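Local coordinates for protein R.MvaI (Kocuria varians, PDB 2OA9) that cuts DNA as a monomeric restriction endonuclease that recognizes its target sequence asymmetrically and binds metal ions, at residues Leu134-Phe137 against Met143-Asn146; Asn109-Ser114 against Asp120-Ile125. One frame throughout, in Å; residues are numbered along the deposited sequence.

Contact 1. Residues Leu134-Phe137 against Met143-Asn146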
ATOM      1  N   LEU A 134      -0.495   7.279 -17.458  1.00 12.69           N
ATOM      2  CA  LEU A 134      -0.785   8.611 -16.922  1.00 12.04           C
ATOM      3  C   LEU A 134      -1.265   9.532 -18.029  1.00 13.52           C
ATOM      4  O   LEU A 134      -0.492   9.874 -18.924  1.00 13.83           O
ATOM      5  CB  LEU A 134       0.467   9.188 -16.232  1.00 12.81           C
ATOM      6  CG  LEU A 134       0.332  10.578 -15.604  1.00 13.15           C
ATOM      7  CD1 LEU A 134      -0.606  10.506 -14.457  1.00 12.22           C
ATOM      8  CD2 LEU A 134       1.643  11.064 -15.158  1.00 15.12           C
ATOM      9  N   GLU A 135      -2.525   9.962 -17.946  1.00 12.34           N
ATOM     10  CA  GLU A 135      -3.074  10.965 -18.810  1.00 12.56           C
ATOM     11  C   GLU A 135      -2.903  12.364 -18.252  1.00 12.78           C
ATOM     12  O   GLU A 135      -3.157  12.589 -17.060  1.00 12.43           O
ATOM     13  CB  GLU A 135      -4.575  10.694 -19.012  1.00 12.63           C
ATOM     14  CG  GLU A 135      -4.921   9.369 -19.671  1.00 13.47           C
ATOM     15  CD  GLU A 135      -6.425   9.112 -19.759  1.00 15.95           C
ATOM     16  OE1 GLU A 135      -7.213   9.581 -18.893  1.00 21.72           O
ATOM     17  OE2 GLU A 135      -6.792   8.381 -20.703  1.00 19.11           O
ATOM     18  N   VAL A 136      -2.494  13.285 -19.123  1.00 11.35           N
ATOM     19  CA  VAL A 136      -2.242  14.667 -18.753  1.00 11.37           C
ATOM     20  C   VAL A 136      -3.151  15.548 -19.583  1.00 11.02           C
ATOM     21  O   VAL A 136      -3.225  15.404 -20.798  1.00 12.38           O
ATOM     22  CB  VAL A 136      -0.774  15.057 -18.938  1.00 12.13           C
ATOM     23  CG1 VAL A 136      -0.518  16.394 -18.355  1.00 12.35           C
ATOM     24  CG2 VAL A 136       0.191  14.020 -18.301  1.00 12.53           C
ATOM     25  N   PHE A 137      -3.826  16.462 -18.900  1.00 12.43           N
ATOM     26  CA  PHE A 137      -4.780  17.366 -19.502  1.00 12.14           C
ATOM     27  C   PHE A 137      -4.358  18.783 -19.215  1.00 13.61           C
ATOM     28  O   PHE A 137      -3.900  19.107 -18.108  1.00 14.41           O
ATOM     29  CB  PHE A 137      -6.178  17.168 -18.887  1.00 13.32           C
ATOM     30  CG  PHE A 137      -6.722  15.774 -19.018  1.00 12.55           C
ATOM     31  CD1 PHE A 137      -7.612  15.438 -20.014  1.00 15.23           C
ATOM     32  CD2 PHE A 137      -6.366  14.803 -18.097  1.00 14.24           C
ATOM     33  CE1 PHE A 137      -8.123  14.152 -20.115  1.00 15.43           C
ATOM     34  CE2 PHE A 137      -6.854  13.503 -18.221  1.00 16.16           C
ATOM     35  CZ  PHE A 137      -7.701  13.184 -19.215  1.00 16.20           C
ATOM     36  N   MET A 143      -6.568  16.455 -23.627  1.00 16.73           N
ATOM     37  CA  MET A 143      -5.631  15.393 -23.204  1.00 16.17           C
ATOM     38  C   MET A 143      -4.407  15.465 -24.106  1.00 15.52           C
ATOM     39  O   MET A 143      -4.441  15.050 -25.264  1.00 15.75           O
ATOM     40  CB  MET A 143      -6.300  14.019 -23.310  1.00 16.05           C
ATOM     41  CG  MET A 143      -6.213  13.096 -22.156  1.00 21.63           C
ATOM     42  SD  MET A 143      -5.701  11.435 -22.564  1.00 29.41           S
ATOM     43  CE  MET A 143      -3.987  11.897 -22.750  1.00  7.96           C
ATOM     44  N   ILE A 144      -3.335  16.011 -23.566  1.00 13.35           N
ATOM     45  CA  ILE A 144      -2.165  16.392 -24.366  1.00 12.32           C
ATOM     46  C   ILE A 144      -1.137  15.276 -24.396  1.00 12.50           C
ATOM     47  O   ILE A 144      -0.212  15.317 -25.216  1.00 12.97           O
ATOM     48  CB  ILE A 144      -1.557  17.776 -23.955  1.00 13.62           C
ATOM     49  CG1 ILE A 144      -1.215  17.789 -22.470  1.00 15.21           C
ATOM     50  CG2 ILE A 144      -2.513  18.948 -24.321  1.00 15.18           C
ATOM     51  CD1 ILE A 144      -0.453  18.974 -21.994  1.00 17.01           C
ATOM     52  N   ASP A 145      -1.255  14.296 -23.504  1.00 12.58           N
ATOM     53  CA  ASP A 145      -0.186  13.296 -23.369  1.00 13.26           C
ATOM     54  C   ASP A 145      -0.688  12.114 -22.593  1.00 13.70           C
ATOM     55  O   ASP A 145      -1.181  12.299 -21.479  1.00 16.05           O
ATOM     56  CB  ASP A 145       0.972  13.964 -22.615  1.00 13.19           C
ATOM     57  CG  ASP A 145       2.237  13.115 -22.490  1.00 13.90           C
ATOM     58  OD1 ASP A 145       2.392  12.095 -23.174  1.00 15.73           O
ATOM     59  OD2 ASP A 145       3.193  13.497 -21.767  1.00 17.30           O
ATOM     60  N   ASN A 146      -0.489  10.917 -23.127  1.00 13.45           N
ATOM     61  CA  ASN A 146      -0.728   9.679 -22.388  1.00 12.86           C
ATOM     62  C   ASN A 146       0.434   8.693 -22.604  1.00 14.00           C
ATOM     63  O   ASN A 146       0.269   7.468 -22.517  1.00 15.54           O
ATOM     64  CB  ASN A 146      -2.092   9.074 -22.733  1.00 12.79           C
ATOM     65  CG  ASN A 146      -2.169   8.598 -24.129  1.00 14.90           C
ATOM     66  OD1 ASN A 146      -1.306   8.877 -24.968  1.00 15.58           O
ATOM     67  ND2 ASN A 146      -3.248   7.862 -24.406  1.00 16.38           N
TER
HETATM   68  O   HOH W   1      -5.159   7.172 -22.325  1.00 28.19           O
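Met143 lies over one face of the Phe137 ring, and the aliphatic chain of Lys111 passes over the opposite face; the pair sits on one face of the bulged beta hairpin of strands 131-138 and 143-151. The sulfur makes an oblique Met-aromatic contact, with SD 4.8 Å from the Phe137 ring centroid and 35° off its normal. The methionine chain bends at chi2 and chi3 as it crosses the Glu135 chain at about a right angle, which brings SD over the face of the carboxylate, 3.7 Å from Glu135 CD. The bulge is a classic one: Ile144 and Asp145 both stand opposite Val136. Two backbone bonds hold it, Val136 N to Asp145 O at 2.9 Å and Ile144 N to Val136 O at 2.8 Å. On the opposite face of the hairpin, the CB atoms of Val136 and Asp145 sit 4.2 Å apart. The Asp145 carboxylate is buried yet well served, OD1 by Ser147 OG and OD2 by Tyr91 OH of helix 83-91. Glu135 divides its carboxylate: OE1 forms a salt bridge with Lys122, while a water donates to Glu135 OE2 at 2.6 Å and accepts from Asn146 ND2 at 2.9 Å.

Contact 2. Residues Asn109-Ser114 against Asp120-Ile125; sequences NRKTNS and DFKIDI. With CD (cadmium ion), chain G.
Thr112 pairs with Phe121 through two hydrogen bonds, fastening the irregular loop 109-114 alongside strand 119-126, an edge strand of a three-stranded antiparallel sheet. Thr112 N donates to Phe121 O at 2.9 Å, tilted 18° from the carbonyl plane. The return bond uses a side chain where a strand would use its backbone: Phe121 N donates to Thr112 OG1 at 2.9 Å. With chi1 at 60°, OG1 sits between its own backbone N and carbonyl carbon, near the edge of the Phe121 ring, while CG2 rests against Phe121 O. A valine here would lack that oxygen and would probably leave Phe121 N without its acceptor and deprive a bridging water of one anchor. That water, 2.6 Å from Thr112 OG1, also accepts from Ser114 N and donates to Asp120 OD1, which Lys139 holds by a salt bridge. Lys111 NZ is 4.6 Å from Asp120 OD2, too far for direct pairing; a second water spans them, and Asp141 takes the lysine's salt bridge. Farther along the strand, Asp124 and Ile125 bind calcium in another structure of this enzyme. Here Asp124 grips cadmium with OD1 at 2.3 Å and OD2 at 2.6 Å, and a cadmium-bound water donates to Ile125 O.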
ATOM      1  N   ASN A 109     -10.514   7.223 -11.540  1.00 16.88           N
ATOM      2  CA  ASN A 109     -11.955   7.417 -11.677  1.00 18.95           C
ATOM      3  C   ASN A 109     -12.339   8.851 -12.070  1.00 19.56           C
ATOM      4  O   ASN A 109     -13.411   9.080 -12.673  1.00 23.27           O
ATOM      5  CB  ASN A 109     -12.654   7.000 -10.386  1.00 18.85           C
ATOM      6  CG  ASN A 109     -12.283   7.864  -9.186  1.00 23.95           C
ATOM      7  OD1 ASN A 109     -11.136   8.212  -9.006  1.00 33.10           O
ATOM      8  ND2 ASN A 109     -13.278   8.176  -8.326  1.00 32.51           N
ATOM      9  N   ARG A 110     -11.495   9.815 -11.704  1.00 20.79           N
ATOM     10  CA  ARG A 110     -11.727  11.234 -11.971  1.00 21.29           C
ATOM     11  C   ARG A 110     -10.398  11.836 -12.339  1.00 19.77           C
ATOM     12  O   ARG A 110      -9.353  11.327 -11.921  1.00 19.48           O
ATOM     13  CB  ARG A 110     -12.174  11.974 -10.695  1.00 23.09           C
ATOM     14  CG  ARG A 110     -13.048  11.216  -9.697  1.00 29.30           C
ATOM     15  CD  ARG A 110     -13.848  12.163  -8.755  1.00 35.02           C
ATOM     16  NE  ARG A 110     -15.300  11.972  -8.827  1.00 40.38           N
ATOM     17  CZ  ARG A 110     -16.057  12.256  -9.894  1.00 44.48           C
ATOM     18  NH1 ARG A 110     -15.532  12.773 -11.008  1.00 45.35           N
ATOM     19  NH2 ARG A 110     -17.365  12.034  -9.842  1.00 46.07           N
ATOM     20  N   LYS A 111     -10.426  12.916 -13.100  1.00 18.50           N
ATOM     21  CA  LYS A 111      -9.262  13.790 -13.247  1.00 18.57           C
ATOM     22  C   LYS A 111      -9.068  14.578 -11.964  1.00 18.74           C
ATOM     23  O   LYS A 111     -10.039  14.933 -11.283  1.00 18.94           O
ATOM     24  CB  LYS A 111      -9.534  14.851 -14.297  1.00 19.75           C
ATOM     25  CG  LYS A 111      -9.603  14.420 -15.710  1.00 23.60           C
ATOM     26  CD  LYS A 111      -9.347  15.646 -16.624  1.00 26.76           C
ATOM     27  CE  LYS A 111     -10.435  16.692 -16.567  1.00 29.20           C
ATOM     28  NZ  LYS A 111     -10.290  17.706 -17.649  1.00 30.90           N
ATOM     29  N   THR A 112      -7.836  14.990 -11.721  1.00 17.08           N
ATOM     30  CA  THR A 112      -7.522  15.924 -10.651  1.00 17.60           C
ATOM     31  C   THR A 112      -8.017  17.291 -11.044  1.00 19.69           C
ATOM     32  O   THR A 112      -8.355  17.532 -12.200  1.00 18.52           O
ATOM     33  CB  THR A 112      -6.007  16.003 -10.363  1.00 17.89           C
ATOM     34  OG1 THR A 112      -5.266  16.445 -11.535  1.00 16.49           O
ATOM     35  CG2 THR A 112      -5.419  14.617  -9.959  1.00 17.24           C
ATOM     36  N   ASN A 113      -8.111  18.183 -10.053  1.00 22.67           N
ATOM     37  CA  ASN A 113      -8.484  19.581 -10.322  1.00 25.59           C
ATOM     38  C   ASN A 113      -7.761  20.585  -9.406  1.00 26.21           C
ATOM     39  O   ASN A 113      -8.389  21.462  -8.821  1.00 27.82           O
ATOM     40  CB  ASN A 113     -10.011  19.775 -10.258  1.00 26.53           C
ATOM     41  CG  ASN A 113     -10.481  20.953 -11.099  1.00 29.16           C
ATOM     42  OD1 ASN A 113     -11.118  20.785 -12.141  0.50 37.20           O
ATOM     43  ND2 ASN A 113     -10.146  22.144 -10.667  0.50 34.83           N
ATOM     44  N   SER A 114      -6.435  20.481  -9.323  1.00 27.54           N
ATOM     45  CA  SER A 114      -5.648  21.335  -8.423  1.00 27.52           C
ATOM     46  C   SER A 114      -5.389  22.711  -9.035  1.00 27.45           C
ATOM     47  O   SER A 114      -4.977  22.852 -10.190  1.00 28.06           O
ATOM     48  CB  SER A 114      -4.289  20.691  -8.040  1.00 28.08           C
ATOM     49  OG  SER A 114      -3.397  21.627  -7.395  1.00 29.85           O
ATOM     50  N   ASP A 120      -3.895  18.860 -15.296  1.00 14.85           N
ATOM     51  CA  ASP A 120      -4.674  17.885 -14.531  1.00 15.07           C
ATOM     52  C   ASP A 120      -4.302  16.478 -15.000  1.00 13.85           C
ATOM     53  O   ASP A 120      -3.731  16.296 -16.051  1.00 13.94           O
ATOM     54  CB  ASP A 120      -6.158  18.090 -14.708  1.00 14.86           C
ATOM     55  CG  ASP A 120      -6.632  19.429 -14.213  1.00 17.34           C
ATOM     56  OD1 ASP A 120      -6.100  19.914 -13.204  1.00 18.96           O
ATOM     57  OD2 ASP A 120      -7.533  20.030 -14.820  1.00 21.86           O
ATOM     58  N   PHE A 121      -4.582  15.496 -14.154  1.00 12.70           N
ATOM     59  CA  PHE A 121      -4.044  14.162 -14.335  1.00 12.33           C
ATOM     60  C   PHE A 121      -5.123  13.123 -14.076  1.00 12.59           C
ATOM     61  O   PHE A 121      -5.946  13.314 -13.202  1.00 13.77           O
ATOM     62  CB  PHE A 121      -2.860  13.880 -13.402  1.00 13.19           C
ATOM     63  CG  PHE A 121      -1.749  14.853 -13.531  1.00 11.80           C
ATOM     64  CD1 PHE A 121      -0.709  14.623 -14.428  1.00 13.88           C
ATOM     65  CD2 PHE A 121      -1.725  16.011 -12.777  1.00 14.18           C
ATOM     66  CE1 PHE A 121       0.316  15.530 -14.578  1.00 14.00           C
ATOM     67  CE2 PHE A 121      -0.687  16.924 -12.923  1.00 13.87           C
ATOM     68  CZ  PHE A 121       0.313  16.683 -13.826  1.00 13.59           C
ATOM     69  N   LYS A 122      -5.027  11.990 -14.788  1.00 12.62           N
ATOM     70  CA  LYS A 122      -5.863  10.810 -14.524  1.00 12.43           C
ATOM     71  C   LYS A 122      -5.072   9.553 -14.867  1.00 13.31           C
ATOM     72  O   LYS A 122      -4.249   9.552 -15.773  1.00 14.21           O
ATOM     73  CB  LYS A 122      -7.144  10.890 -15.319  1.00 13.51           C
ATOM     74  CG  LYS A 122      -8.167   9.812 -14.916  1.00 14.95           C
ATOM     75  CD  LYS A 122      -9.579  10.149 -15.428  1.00 18.16           C
ATOM     76  CE  LYS A 122      -9.737  10.319 -16.907  1.00 23.51           C
ATOM     77  NZ  LYS A 122      -9.559   9.071 -17.670  1.00 25.44           N
ATOM     78  N   ILE A 123      -5.330   8.448 -14.193  1.00 12.71           N
ATOM     79  CA  ILE A 123      -4.772   7.153 -14.611  1.00 12.96           C
ATOM     80  C   ILE A 123      -5.801   6.425 -15.481  1.00 12.94           C
ATOM     81  O   ILE A 123      -7.005   6.451 -15.226  1.00 13.50           O
ATOM     82  CB  ILE A 123      -4.411   6.280 -13.401  1.00 13.90           C
ATOM     83  CG1 ILE A 123      -3.466   7.025 -12.426  1.00 14.62           C
ATOM     84  CG2 ILE A 123      -3.810   4.923 -13.854  1.00 14.29           C
ATOM     85  CD1 ILE A 123      -2.106   7.292 -12.989  1.00 17.32           C
ATOM     86  N   ASP A 124      -5.346   5.857 -16.578  1.00 12.29           N
ATOM     87  CA  ASP A 124      -6.185   5.002 -17.415  1.00 12.02           C
ATOM     88  C   ASP A 124      -5.497   3.653 -17.613  1.00 13.15           C
ATOM     89  O   ASP A 124      -4.301   3.573 -17.899  1.00 15.07           O
ATOM     90  CB  ASP A 124      -6.591   5.662 -18.770  1.00 13.40           C
ATOM     91  CG  ASP A 124      -7.689   4.936 -19.456  1.00 14.50           C
ATOM     92  OD1 ASP A 124      -8.824   4.876 -18.904  1.00 15.67           O
ATOM     93  OD2 ASP A 124      -7.513   4.330 -20.541  1.00 17.76           O
ATOM     94  N   ILE A 125      -6.262   2.578 -17.499  1.00 13.72           N
ATOM     95  CA  ILE A 125      -5.717   1.253 -17.718  1.00 13.78           C
ATOM     96  C   ILE A 125      -5.870   0.873 -19.187  1.00 14.19           C
ATOM     97  O   ILE A 125      -6.964   0.747 -19.699  1.00 15.61           O
ATOM     98  CB  ILE A 125      -6.370   0.176 -16.792  1.00 14.41           C
ATOM     99  CG1 ILE A 125      -6.494   0.624 -15.339  1.00 14.68           C
ATOM    100  CG2 ILE A 125      -5.561  -1.114 -16.884  1.00 14.30           C
ATOM    101  CD1 ILE A 125      -5.174   0.909 -14.571  1.00 14.65           C
TER
HETATM  102 CD    CD G 904     -10.054   3.834 -20.530  1.00 24.41          CD
HETATM  103  O   HOH W   2      -7.087  11.796 -10.714  1.00 23.04           O
HETATM  104  O   HOH W   3      -8.366  19.643 -17.157  1.00 31.83           O
HETATM  105  O   HOH W   4      -4.397  18.919 -11.164  1.00 33.42           O
HETATM  106  O   HOH W   5      -9.344   1.794 -19.954  1.00 27.75           O

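How the contacts relate
Along the chain contact 2 comes first and is complete at Ile125, nine residues ahead of Leu134, where contact 1 begins. Their centres lie about 9 Å apart, and both reach the same three-stranded antiparallel sheet, whose strands run in chain order: 119-126 at one edge, 131-138 in the middle, 143-151 at the other edge. Contact 1 joins the middle strand to the last, whereas contact 2 lays the loop that follows strand 100-106 along the first. The middle strand links the two, with a probable hydrogen bond from Asp120 N to Phe137 O at 2.8 Å, and Glu135 OE2 packing 3.3 Å from CB of the metal-binding Asp124. One small sheet within the MvaI/BcnI family region thus carries a bulged hairpin, an anchored loop and a metal-binding strand.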